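Side-chain contacts in acetate CoA-transferase subunit beta (Escherichia coli DH5[alpha], PDB 5DBN), which transfers coenzyme A from acetyl-CoA to acetoacetate and other short-chain fatty acids through a covalent enzyme-CoA intermediate: residues 6-11 with 25-30; 44-49 with 86-91; 127-132 with 158-163; 184-189 with 207-212; 190-195 with 203-208. One frame throughout, in Å; residues are numbered along the deposited sequence.

Contact 1: residues 6-11 with 25-30; sequences RIARRV and IGLPTM
Ala8 and Ile7, on adjacent positions of helix 3-12, pack against Met30 and Leu27 in the turn that follows strand 20-23 of the Rossmann-like alpha/beta fold of this CoA-transferase family. Ala8 CB sits 3.8 Å from Met30 CB, and this is where the two backbones run nearest each other. Beside it, Ile7 holds CG1 anti to the carbonyl carbon (chi1 -64°), which leaves CG2 anti to the backbone N, where it meets Leu27 CD2 at 4.0 Å. The two side chains cross at about a right angle. The same CD2 also comes within 4.4 Å of Ala8 CB, so one leucine methyl serves both helix residues.

Further out, Ile7 rests on Val168 and Ala138, and Leu27 also reaches Ala138. Both residues thus rest on strand 135-138 of the central sheet, and Ile7 also on strand 166-168. The turn itself is held by its own bonds. Met30 N donates to Leu27 O, linking the two residues that touch the helix. On the side turned from the helix, Thr29 OG1 bonds back to Gly26 O at 2.7 Å, with the hydroxyl oxygen tilted 17° from the carbonyl plane.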
# COMPACT_ATOMS: atom_id res chain seq x y z
N ARG B 6 -24.99 -17.10 25.79
CA ARG B 6 -24.48 -18.46 25.65
C ARG B 6 -23.70 -18.60 24.34
O ARG B 6 -22.65 -19.23 24.31
CB ARG B 6 -25.61 -19.51 25.71
CG ARG B 6 -26.31 -19.59 27.07
CD ARG B 6 -27.50 -20.57 27.06
NE ARG B 6 -28.60 -20.20 26.16
CZ ARG B 6 -29.66 -19.49 26.53
NH1 ARG B 6 -29.80 -19.06 27.78
NH2 ARG B 6 -30.61 -19.23 25.64
N ILE B 7 -24.23 -18.02 23.27
CA ILE B 7 -23.54 -18.00 21.99
C ILE B 7 -22.16 -17.34 22.14
O ILE B 7 -21.14 -17.92 21.76
CB ILE B 7 -24.36 -17.27 20.91
CG1 ILE B 7 -25.66 -18.03 20.64
CG2 ILE B 7 -23.55 -17.13 19.61
CD1 ILE B 7 -26.67 -17.24 19.83
N ALA B 8 -22.16 -16.12 22.67
CA ALA B 8 -20.92 -15.37 22.87
C ALA B 8 -19.95 -16.16 23.74
O ALA B 8 -18.75 -16.20 23.47
CB ALA B 8 -21.22 -14.03 23.50
N ARG B 9 -20.48 -16.78 24.79
CA ARG B 9 -19.67 -17.59 25.70
C ARG B 9 -19.01 -18.75 24.96
O ARG B 9 -17.82 -19.01 25.13
CB ARG B 9 -20.55 -18.10 26.84
CG ARG B 9 -19.82 -18.95 27.88
CD ARG B 9 -20.76 -19.29 29.03
NE ARG B 9 -20.12 -20.12 30.05
CZ ARG B 9 -20.70 -20.48 31.19
NH1 ARG B 9 -21.94 -20.08 31.47
NH2 ARG B 9 -20.05 -21.23 32.06
N ARG B 10 -19.79 -19.45 24.13
CA ARG B 10 -19.25 -20.58 23.37
C ARG B 10 -18.19 -20.13 22.36
O ARG B 10 -17.15 -20.78 22.23
CB ARG B 10 -20.37 -21.33 22.66
CG ARG B 10 -19.89 -22.48 21.77
CD ARG B 10 -19.06 -23.50 22.55
NE ARG B 10 -18.40 -24.47 21.68
CZ ARG B 10 -17.21 -24.28 21.11
NH1 ARG B 10 -16.53 -23.16 21.31
NH2 ARG B 10 -16.70 -25.23 20.34
N VAL B 11 -18.45 -19.04 21.65
CA VAL B 11 -17.49 -18.52 20.69
C VAL B 11 -16.19 -18.12 21.38
O VAL B 11 -15.09 -18.34 20.86
CB VAL B 11 -18.06 -17.31 19.91
CG1 VAL B 11 -16.99 -16.64 19.06
CG2 VAL B 11 -19.23 -17.73 19.04
N ILE B 25 -19.92 -5.60 14.74
CA ILE B 25 -20.87 -4.89 15.58
C ILE B 25 -22.08 -5.76 15.89
O ILE B 25 -22.51 -6.54 15.05
CB ILE B 25 -21.34 -3.58 14.93
N GLY B 26 -22.61 -5.62 17.10
CA GLY B 26 -23.77 -6.38 17.52
C GLY B 26 -23.42 -7.45 18.54
O GLY B 26 -22.75 -7.17 19.54
N LEU B 27 -23.85 -8.67 18.26
CA LEU B 27 -23.66 -9.79 19.18
C LEU B 27 -22.17 -10.12 19.40
O LEU B 27 -21.76 -10.31 20.54
CB LEU B 27 -24.39 -11.03 18.65
CG LEU B 27 -24.62 -12.20 19.62
CD1 LEU B 27 -25.81 -13.02 19.15
CD2 LEU B 27 -23.39 -13.10 19.75
N PRO B 28 -21.37 -10.20 18.32
CA PRO B 28 -19.97 -10.63 18.46
C PRO B 28 -19.16 -9.82 19.48
O PRO B 28 -18.24 -10.37 20.08
CB PRO B 28 -19.41 -10.44 17.05
CG PRO B 28 -20.58 -10.57 16.16
CD PRO B 28 -21.71 -9.93 16.91
N THR B 29 -19.48 -8.54 19.66
CA THR B 29 -18.75 -7.70 20.60
C THR B 29 -18.82 -8.27 22.02
O THR B 29 -17.94 -8.04 22.84
CB THR B 29 -19.28 -6.25 20.62
OG1 THR B 29 -20.65 -6.25 21.03
CG2 THR B 29 -19.16 -5.62 19.24
N MET B 30 -19.89 -9.01 22.29
CA MET B 30 -20.09 -9.62 23.61
C MET B 30 -19.06 -10.71 23.89
O MET B 30 -18.82 -11.06 25.04
CB MET B 30 -21.50 -10.22 23.71
CG MET B 30 -22.60 -9.19 23.80
SD MET B 30 -24.25 -9.89 23.58
CE MET B 30 -24.38 -10.93 25.03

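Contact 2: residues 44-49 with 86-91; sequences QSENGF and ALIRGG
Gln44 and Ile88 carry this contact, which joins strand 42-45, outermost in this chain's Rossmann-like central sheet, to the end of helix 81-89, next to Glu46, the predicted active-site residue. Gln44 leaves the strand with CG anti to its own N (chi1 -165°) and then bends sharply at chi2 (-89°), which swings the amide across the end of the isoleucine. Ile88 is extended: CG1 lies anti to the carbonyl carbon and CD1 continues the line. It meets the glutamine at about a right angle. CG1 comes to 3.7 Å from Gln44 NE2, and CD1 to 3.9 Å from Gln44 OE1, with CG1 lying over the amide plane rather than in it.

The amide's rotation is set by partners outside the two segments: Asn22 ND2 hydrogen-bonds to OE1, while NE2 is bonded to Ser84 OG. Asn22 ND2 is also bonded to Glu46 OE1, so one asparagine links the buried glutamine to the carboxylate of the predicted active-site residue. Glu46 folds back through its own bend at chi2, and its CG touches Ile88 CD1 at 4.2 Å. Leu128 of helix 125-131 packs on both Glu46 and Ile88.

Beyond Glu46 the chain turns through a G1 beta bulge, in which Gly48 and Phe49 both face Ser45 and both donate their N-H to Ser45 O. Across that turn Ser45 OG donates to Asn47 OD1 in the carbonyl plane, with a C=O...donor angle of 147°.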
# COMPACT_ATOMS: atom_id res chain seq x y z
N GLN B 44 -8.71 -6.20 16.63
CA GLN B 44 -8.44 -5.33 15.49
C GLN B 44 -9.70 -4.54 15.14
O GLN B 44 -10.79 -5.11 15.08
CB GLN B 44 -7.96 -6.16 14.29
CG GLN B 44 -7.30 -5.35 13.17
CD GLN B 44 -8.29 -4.86 12.12
OE1 GLN B 44 -9.50 -5.04 12.25
NE2 GLN B 44 -7.76 -4.24 11.07
N SER B 45 -9.53 -3.24 14.91
CA SER B 45 -10.65 -2.37 14.55
C SER B 45 -10.48 -1.93 13.09
O SER B 45 -9.43 -1.40 12.72
CB SER B 45 -10.72 -1.17 15.49
OG SER B 45 -12.01 -0.58 15.47
N GLU B 46 -11.51 -2.15 12.29
CA GLU B 46 -11.45 -1.91 10.84
C GLU B 46 -11.01 -0.49 10.50
O GLU B 46 -10.29 -0.28 9.52
CB GLU B 46 -12.81 -2.18 10.19
CG GLU B 46 -13.33 -3.59 10.36
CD GLU B 46 -14.20 -3.76 11.59
OE1 GLU B 46 -13.67 -3.67 12.71
OE2 GLU B 46 -15.42 -3.98 11.42
N ASN B 47 -11.46 0.48 11.29
CA ASN B 47 -11.15 1.88 11.03
C ASN B 47 -9.67 2.21 11.22
O ASN B 47 -9.25 3.34 10.97
CB ASN B 47 -12.03 2.78 11.92
CG ASN B 47 -12.04 2.36 13.37
OD1 ASN B 47 -11.87 1.18 13.68
ND2 ASN B 47 -12.26 3.31 14.26
N GLY B 48 -8.89 1.23 11.66
CA GLY B 48 -7.44 1.29 11.52
C GLY B 48 -6.60 1.28 12.78
O GLY B 48 -5.78 2.18 12.97
N PHE B 49 -6.78 0.28 13.63
CA PHE B 49 -5.84 0.07 14.73
C PHE B 49 -5.96 -1.31 15.38
O PHE B 49 -6.99 -1.98 15.28
CB PHE B 49 -6.01 1.16 15.80
CG PHE B 49 -7.38 1.25 16.40
CD1 PHE B 49 -8.37 2.02 15.80
CD2 PHE B 49 -7.68 0.60 17.58
CE1 PHE B 49 -9.63 2.11 16.36
CE2 PHE B 49 -8.94 0.69 18.15
CZ PHE B 49 -9.91 1.45 17.53
N ALA B 86 -5.23 -4.58 4.40
CA ALA B 86 -4.09 -5.41 4.04
C ALA B 86 -3.95 -6.52 5.09
O ALA B 86 -3.71 -7.68 4.76
CB ALA B 86 -2.82 -4.60 3.93
N LEU B 87 -4.09 -6.14 6.36
CA LEU B 87 -4.08 -7.11 7.46
C LEU B 87 -5.28 -8.05 7.37
O LEU B 87 -5.12 -9.27 7.44
CB LEU B 87 -4.09 -6.39 8.82
CG LEU B 87 -2.86 -5.58 9.24
CD1 LEU B 87 -3.20 -4.71 10.43
CD2 LEU B 87 -1.70 -6.50 9.56
N ILE B 88 -6.47 -7.48 7.23
CA ILE B 88 -7.71 -8.25 7.19
C ILE B 88 -7.73 -9.22 6.00
O ILE B 88 -8.07 -10.39 6.16
CB ILE B 88 -8.94 -7.32 7.13
CG1 ILE B 88 -9.10 -6.56 8.45
CG2 ILE B 88 -10.21 -8.10 6.80
CD1 ILE B 88 -10.13 -5.45 8.42
N ARG B 89 -7.38 -8.72 4.82
CA ARG B 89 -7.43 -9.51 3.61
C ARG B 89 -6.21 -10.42 3.48
O ARG B 89 -6.27 -11.45 2.81
CB ARG B 89 -7.54 -8.60 2.38
CG ARG B 89 -7.82 -9.33 1.08
CD ARG B 89 -7.99 -8.36 -0.08
NE ARG B 89 -6.98 -7.30 -0.06
CZ ARG B 89 -7.21 -6.01 0.18
NH1 ARG B 89 -8.44 -5.57 0.39
NH2 ARG B 89 -6.20 -5.15 0.18
N GLY B 90 -5.12 -10.03 4.13
CA GLY B 90 -3.86 -10.74 3.99
C GLY B 90 -3.73 -11.97 4.87
O GLY B 90 -2.70 -12.64 4.85
N GLY B 91 -4.76 -12.27 5.65
CA GLY B 91 -4.77 -13.46 6.47
C GLY B 91 -4.03 -13.28 7.79
O GLY B 91 -3.55 -14.25 8.37

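Contact 3: residues 127-132 with 158-163; sequences DLVTGS and LTAQHA
A single water is held between two backbone carbonyls, one from each segment: it donates to Val129 O and to Ala163 O, at 3.1 Å from each. Next to this bridge Ala163 CB lies 3.6 Å from Val129 O, so the same carbonyl has a polar and an apolar neighbour. Val129 does the rest of the work. Its CG2 sits between the backbone N and the carbonyl carbon, and from there it points at the loop, where it meets Ala160 CB at 3.5 Å and Thr159 CG2 at 4.0 Å. The valine and threonine side chains cross at about a right angle, and Thr159 presents only its methyl to the helix: its hydroxyl is taken by Asn111 OD1.

The end of the helix is fastened separately. Leu128 O accepts from both Ser132 N and Ser132 OG, which reach it from opposite faces of the carbonyl plane; the hydroxyl bond is 2.7 Å long, with the oxygen tilted 24° from that plane. Val129 itself also rests on Leu98 of strand 95-98, which places this helix against the central sheet. The loop that packs on helix 125-131 makes a classic beta bulge, Thr159 and Ala160 both facing Leu109 and both joined to it by backbone hydrogen bonds.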
# COMPACT_ATOMS: atom_id res chain seq x y z
N ASP B 127 -14.59 -8.33 3.04
CA ASP B 127 -13.15 -8.54 3.20
C ASP B 127 -12.85 -9.43 4.40
O ASP B 127 -12.00 -10.32 4.33
CB ASP B 127 -12.43 -7.20 3.37
CG ASP B 127 -12.53 -6.33 2.13
OD1 ASP B 127 -11.77 -6.57 1.17
OD2 ASP B 127 -13.38 -5.41 2.13
N LEU B 128 -13.56 -9.20 5.50
CA LEU B 128 -13.35 -9.96 6.73
C LEU B 128 -13.61 -11.46 6.53
O LEU B 128 -12.82 -12.28 6.99
CB LEU B 128 -14.24 -9.42 7.85
CG LEU B 128 -13.69 -8.24 8.65
CD1 LEU B 128 -14.78 -7.55 9.46
CD2 LEU B 128 -12.56 -8.69 9.56
N VAL B 129 -14.71 -11.82 5.87
CA VAL B 129 -15.04 -13.23 5.71
C VAL B 129 -14.21 -13.95 4.63
O VAL B 129 -14.04 -15.17 4.72
CB VAL B 129 -16.55 -13.43 5.41
CG1 VAL B 129 -17.39 -12.91 6.56
CG2 VAL B 129 -16.96 -12.76 4.12
N THR B 130 -13.70 -13.24 3.61
CA THR B 130 -12.79 -13.90 2.65
C THR B 130 -11.37 -13.97 3.19
O THR B 130 -10.61 -14.87 2.84
CB THR B 130 -12.71 -13.21 1.24
OG1 THR B 130 -11.36 -12.81 0.99
CG2 THR B 130 -13.58 -12.02 1.11
N GLY B 131 -11.00 -13.01 4.03
CA GLY B 131 -9.62 -12.88 4.47
C GLY B 131 -9.26 -13.58 5.78
O GLY B 131 -8.15 -14.08 5.92
N SER B 132 -10.19 -13.61 6.72
CA SER B 132 -9.91 -14.17 8.04
C SER B 132 -9.59 -15.66 7.95
O SER B 132 -10.21 -16.39 7.18
CB SER B 132 -11.09 -13.95 8.99
OG SER B 132 -11.28 -12.57 9.24
N LEU B 158 -25.74 -12.46 -0.87
CA LEU B 158 -24.59 -13.02 -0.17
C LEU B 158 -23.58 -11.96 0.23
O LEU B 158 -23.38 -10.96 -0.47
CB LEU B 158 -23.89 -14.06 -1.05
CG LEU B 158 -24.70 -15.28 -1.48
CD1 LEU B 158 -23.82 -16.22 -2.30
CD2 LEU B 158 -25.27 -16.01 -0.28
N THR B 159 -22.96 -12.17 1.39
CA THR B 159 -21.79 -11.42 1.79
C THR B 159 -20.58 -12.05 1.12
O THR B 159 -19.65 -11.37 0.67
CB THR B 159 -21.60 -11.42 3.32
OG1 THR B 159 -22.76 -10.85 3.94
CG2 THR B 159 -20.37 -10.63 3.72
N ALA B 160 -20.60 -13.38 1.05
CA ALA B 160 -19.55 -14.15 0.39
C ALA B 160 -20.04 -15.57 0.15
O ALA B 160 -21.06 -15.98 0.70
CB ALA B 160 -18.29 -14.15 1.22
N GLN B 161 -19.30 -16.31 -0.66
CA GLN B 161 -19.63 -17.71 -0.94
C GLN B 161 -18.55 -18.63 -0.38
O GLN B 161 -17.36 -18.34 -0.48
CB GLN B 161 -19.79 -17.93 -2.44
CG GLN B 161 -18.56 -17.61 -3.27
CD GLN B 161 -18.75 -17.89 -4.74
OE1 GLN B 161 -19.86 -18.17 -5.19
NE2 GLN B 161 -17.67 -17.82 -5.51
N HIS B 162 -18.99 -19.73 0.23
CA HIS B 162 -18.09 -20.77 0.73
C HIS B 162 -17.04 -20.24 1.70
O HIS B 162 -15.87 -20.62 1.62
CB HIS B 162 -17.39 -21.46 -0.45
CG HIS B 162 -18.30 -21.75 -1.60
ND1 HIS B 162 -19.36 -22.63 -1.52
CD2 HIS B 162 -18.30 -21.28 -2.87
CE1 HIS B 162 -19.98 -22.68 -2.69
NE2 HIS B 162 -19.35 -21.87 -3.53
N ALA B 163 -17.46 -19.37 2.62
CA ALA B 163 -16.52 -18.66 3.49
C ALA B 163 -16.62 -19.06 4.96
O ALA B 163 -15.66 -18.89 5.72
CB ALA B 163 -16.74 -17.16 3.34
O HOH W 1 -13.00 -18.04 4.30

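Contact 4: residues 184-189 with 207-212; sequences TEIADG and ADLNTQ
Leu209 sends CG out anti to its backbone N (chi1 -166°), and a chi2 of 73° then splits its two methyls between different targets on the strand end. CD2 goes to Ile186, which stretches out to meet it: CG1 lies anti to the carbonyl carbon and CD1 runs straight on from there. The two side chains cross at about a right angle, and CD2 comes to 3.7 Å from Ile186 CD1 and 4.0 Å from Ile186 CG1. The other methyl, CD1, lies against the Thr184 carbonyl and approaches Glu185 N to 4.0 Å, so here the leucine packs on backbone and not on a side chain.

The backbone it covers belongs to the end of strand 180-186 in the large mixed sheet, where Thr184 and Glu185 both face Val173 in a classic beta bulge. Their side chains begin by pointing away from the 207-212 loop and find partners elsewhere: Thr184 OG1 is hydrogen-bonded to Val173 O, and Glu185 pairs with Arg10 of helix 3-12.

A water gives the contact its polar half. It donates to Thr184 O at 2.8 Å and accepts from Asn210 N at 2.7 Å, tying the strand's carbonyl to the loop just beside the leucine. Thr211 OG1 in turn donates to Asp208 O at 2.7 Å, reaching it with the hydroxyl oxygen tilted 33° from the carbonyl plane, a bond that spans Leu209 and Asn210.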
# COMPACT_ATOMS: atom_id res chain seq x y z
N THR B 184 -21.61 -30.55 15.13
CA THR B 184 -20.57 -31.01 16.04
C THR B 184 -20.95 -30.90 17.51
O THR B 184 -20.45 -31.67 18.34
CB THR B 184 -19.26 -30.23 15.80
OG1 THR B 184 -19.51 -28.82 15.89
CG2 THR B 184 -18.70 -30.54 14.41
N GLU B 185 -21.82 -29.96 17.85
CA GLU B 185 -22.33 -29.84 19.22
C GLU B 185 -23.81 -29.48 19.27
O GLU B 185 -24.33 -28.79 18.39
CB GLU B 185 -21.54 -28.79 20.00
CG GLU B 185 -20.03 -28.94 19.91
CD GLU B 185 -19.29 -27.81 20.61
OE1 GLU B 185 -19.81 -27.29 21.62
OE2 GLU B 185 -18.19 -27.46 20.15
N ILE B 186 -24.48 -29.97 20.31
CA ILE B 186 -25.86 -29.62 20.61
C ILE B 186 -25.91 -29.00 22.00
O ILE B 186 -25.26 -29.48 22.93
CB ILE B 186 -26.79 -30.84 20.54
CG1 ILE B 186 -26.72 -31.47 19.14
CG2 ILE B 186 -28.23 -30.44 20.89
CD1 ILE B 186 -27.64 -32.66 18.93
N ALA B 187 -26.69 -27.93 22.15
CA ALA B 187 -26.79 -27.22 23.42
C ALA B 187 -27.57 -28.04 24.44
O ALA B 187 -28.47 -28.80 24.08
CB ALA B 187 -27.43 -25.86 23.22
N ASP B 188 -27.24 -27.87 25.72
CA ASP B 188 -27.93 -28.57 26.79
C ASP B 188 -29.40 -28.16 26.86
O ASP B 188 -29.73 -26.98 26.72
CB ASP B 188 -27.25 -28.30 28.14
CG ASP B 188 -25.96 -29.09 28.30
OD1 ASP B 188 -25.99 -30.32 28.08
OD2 ASP B 188 -24.93 -28.48 28.64
N GLY B 189 -30.27 -29.14 27.07
CA GLY B 189 -31.70 -28.91 27.10
C GLY B 189 -32.32 -29.01 25.72
O GLY B 189 -33.53 -28.84 25.55
N ALA B 207 -20.40 -38.68 14.80
CA ALA B 207 -20.64 -39.94 15.50
C ALA B 207 -20.26 -39.83 16.97
O ALA B 207 -20.94 -40.37 17.84
CB ALA B 207 -19.86 -41.07 14.84
N ASP B 208 -19.16 -39.12 17.24
CA ASP B 208 -18.66 -38.96 18.60
C ASP B 208 -19.22 -37.70 19.26
O ASP B 208 -18.51 -36.97 19.95
CB ASP B 208 -17.12 -38.91 18.59
CG ASP B 208 -16.58 -37.71 17.83
OD1 ASP B 208 -17.30 -37.19 16.95
OD2 ASP B 208 -15.43 -37.31 18.10
N LEU B 209 -20.51 -37.45 19.03
CA LEU B 209 -21.18 -36.30 19.62
C LEU B 209 -21.20 -36.38 21.14
O LEU B 209 -21.48 -37.44 21.71
CB LEU B 209 -22.61 -36.20 19.08
CG LEU B 209 -23.34 -34.88 19.33
CD1 LEU B 209 -22.78 -33.79 18.43
CD2 LEU B 209 -24.84 -35.04 19.10
N ASN B 210 -20.91 -35.26 21.79
CA ASN B 210 -20.89 -35.18 23.25
C ASN B 210 -19.92 -36.19 23.88
O ASN B 210 -20.32 -37.02 24.70
CB ASN B 210 -22.31 -35.40 23.80
CG ASN B 210 -22.45 -34.95 25.25
OD1 ASN B 210 -21.89 -33.93 25.65
ND2 ASN B 210 -23.19 -35.72 26.04
N THR B 211 -18.65 -36.11 23.49
CA THR B 211 -17.62 -36.96 24.07
C THR B 211 -16.38 -36.13 24.38
O THR B 211 -16.14 -35.10 23.74
CB THR B 211 -17.22 -38.11 23.12
OG1 THR B 211 -16.73 -37.58 21.89
CG2 THR B 211 -18.41 -39.02 22.85
N GLN B 212 -15.61 -36.57 25.36
CA GLN B 212 -14.43 -35.83 25.78
C GLN B 212 -13.34 -35.97 24.72
O GLN B 212 -13.22 -37.01 24.08
CB GLN B 212 -13.92 -36.31 27.14
CG GLN B 212 -12.87 -35.40 27.70
CD GLN B 212 -13.49 -34.08 28.09
OE1 GLN B 212 -14.43 -34.04 28.89
NE2 GLN B 212 -13.04 -32.99 27.48
O HOH W 2 -20.71 -32.77 20.89

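Contact 5: residues 190-195 with 203-208; sequences CDLATV and FEVAAD
Leu192 slants across Val205 and at the same time meets the rim of the Phe203 ring. These contacts pack the helix of a beta-alpha-beta unit, strand 180-186, helix 192-197 and strand 204-205, against its own second strand. From the first turn of the helix, Leu192 holds CG anti to its backbone N (chi1 177°), which carries the methyls over toward the strand. CD1 lies 3.7 Å from Val205 CG2 and CD2 is 4.0 Å from the same methyl, so the fork of the leucine straddles one branch of the valine. That branch is the one anti to the valine's carbonyl carbon.

Towards the ring, Leu192 CD1 stands at the edge, near the ring plane, 4.3 Å from Phe203 CE1. One turn along the helix Val195 adds its CG1, at 4.2 Å from Phe203 CZ. The phenylalanine is thus approached by two residues of the same helix side, and outside the segments it also meets Phe174 edge-to-face. Leu183, on the first strand of the unit, touches both Leu192 and Phe203.

Asp191 caps the N-terminus of the helix. Its OD1 accepts twice from Thr194, and both donors come from the same face of the carboxylate: the backbone N at 3.0 Å, nearly in line with the C-O bond, and OG1 at 2.8 Å, from 43° above the plane.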
# COMPACT_ATOMS: atom_id res chain seq x y z
N CYS B 190 -31.48 -29.29 24.73
CA CYS B 190 -31.92 -29.44 23.34
C CYS B 190 -31.54 -30.82 22.82
O CYS B 190 -30.67 -31.48 23.38
CB CYS B 190 -31.28 -28.35 22.47
SG CYS B 190 -31.97 -28.22 20.80
N ASP B 191 -32.23 -31.26 21.77
CA ASP B 191 -31.97 -32.57 21.16
C ASP B 191 -31.78 -32.44 19.65
O ASP B 191 -32.04 -31.39 19.07
CB ASP B 191 -33.10 -33.55 21.47
CG ASP B 191 -34.47 -32.94 21.26
OD1 ASP B 191 -34.88 -32.81 20.08
OD2 ASP B 191 -35.14 -32.61 22.26
N LEU B 192 -31.34 -33.52 19.03
CA LEU B 192 -31.06 -33.53 17.59
C LEU B 192 -32.29 -33.27 16.74
O LEU B 192 -32.20 -32.64 15.69
CB LEU B 192 -30.44 -34.88 17.19
CG LEU B 192 -30.16 -35.07 15.70
CD1 LEU B 192 -29.22 -34.00 15.18
CD2 LEU B 192 -29.59 -36.46 15.45
N ALA B 193 -33.44 -33.77 17.18
CA ALA B 193 -34.67 -33.64 16.41
C ALA B 193 -35.15 -32.19 16.33
O ALA B 193 -35.66 -31.76 15.30
CB ALA B 193 -35.76 -34.51 17.01
N THR B 194 -34.98 -31.45 17.42
CA THR B 194 -35.37 -30.04 17.45
C THR B 194 -34.50 -29.23 16.50
O THR B 194 -34.99 -28.38 15.76
CB THR B 194 -35.26 -29.45 18.87
OG1 THR B 194 -35.97 -30.28 19.79
CG2 THR B 194 -35.85 -28.04 18.90
N VAL B 195 -33.19 -29.49 16.53
CA VAL B 195 -32.25 -28.82 15.64
C VAL B 195 -32.58 -29.14 14.19
O VAL B 195 -32.61 -28.25 13.34
CB VAL B 195 -30.79 -29.23 15.95
CG1 VAL B 195 -29.82 -28.59 14.95
CG2 VAL B 195 -30.41 -28.85 17.37
N PHE B 203 -27.19 -31.56 6.82
CA PHE B 203 -25.95 -31.73 7.57
C PHE B 203 -25.83 -33.14 8.14
O PHE B 203 -26.84 -33.79 8.44
CB PHE B 203 -25.85 -30.71 8.70
CG PHE B 203 -26.94 -30.83 9.73
CD1 PHE B 203 -26.81 -31.70 10.79
CD2 PHE B 203 -28.09 -30.06 9.63
CE1 PHE B 203 -27.81 -31.81 11.74
CE2 PHE B 203 -29.09 -30.17 10.58
CZ PHE B 203 -28.95 -31.04 11.64
N GLU B 204 -24.60 -33.61 8.27
CA GLU B 204 -24.32 -34.90 8.90
C GLU B 204 -23.97 -34.67 10.36
O GLU B 204 -23.38 -33.65 10.72
CB GLU B 204 -23.19 -35.63 8.18
CG GLU B 204 -23.52 -36.03 6.75
CD GLU B 204 -22.44 -36.87 6.10
OE1 GLU B 204 -22.38 -38.09 6.40
OE2 GLU B 204 -21.65 -36.32 5.30
N VAL B 205 -24.36 -35.62 11.20
CA VAL B 205 -24.11 -35.53 12.64
C VAL B 205 -22.84 -36.31 12.98
O VAL B 205 -22.65 -37.43 12.52
CB VAL B 205 -25.29 -36.08 13.45
CG1 VAL B 205 -25.05 -35.90 14.95
CG2 VAL B 205 -26.59 -35.40 13.04
N ALA B 206 -21.98 -35.70 13.79
CA ALA B 206 -20.76 -36.35 14.24
C ALA B 206 -21.09 -37.59 15.07
O ALA B 206 -21.97 -37.55 15.93
CB ALA B 206 -19.91 -35.39 15.05
N ALA B 207 -20.40 -38.68 14.80
CA ALA B 207 -20.64 -39.94 15.50
C ALA B 207 -20.26 -39.83 16.97
O ALA B 207 -20.94 -40.37 17.84
CB ALA B 207 -19.86 -41.07 14.84
N ASP B 208 -19.16 -39.12 17.24
CA ASP B 208 -18.66 -38.96 18.60
C ASP B 208 -19.22 -37.70 19.26
O ASP B 208 -18.51 -36.97 19.95
CB ASP B 208 -17.12 -38.91 18.59
CG ASP B 208 -16.58 -37.71 17.83
OD1 ASP B 208 -17.30 -37.19 16.95
OD2 ASP B 208 -15.43 -37.31 18.10

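Contacts 1, 2 and 3 follow one another along the chain, each closing before the next opens, and contacts 4 and 5 end together on shared residues 207-208. Contacts 2 and 3, with centres 14 Å apart, touch where Ile88 packs on Leu128. Contacts 4 and 5, with centres 8 Å apart, meet where Ile186 of strand 180-186 packs on Leu192 of helix 192-197; their centres lie about 34 and 36 Å from that of contact 2. Contact 1 touches contact 4, helix 3-12 reaching strand 180-186, but not contact 5. The one mixed sheet runs from the predicted active-site end, at strand 42-45, to the C-terminal beta-alpha-beta unit at strand 204-205.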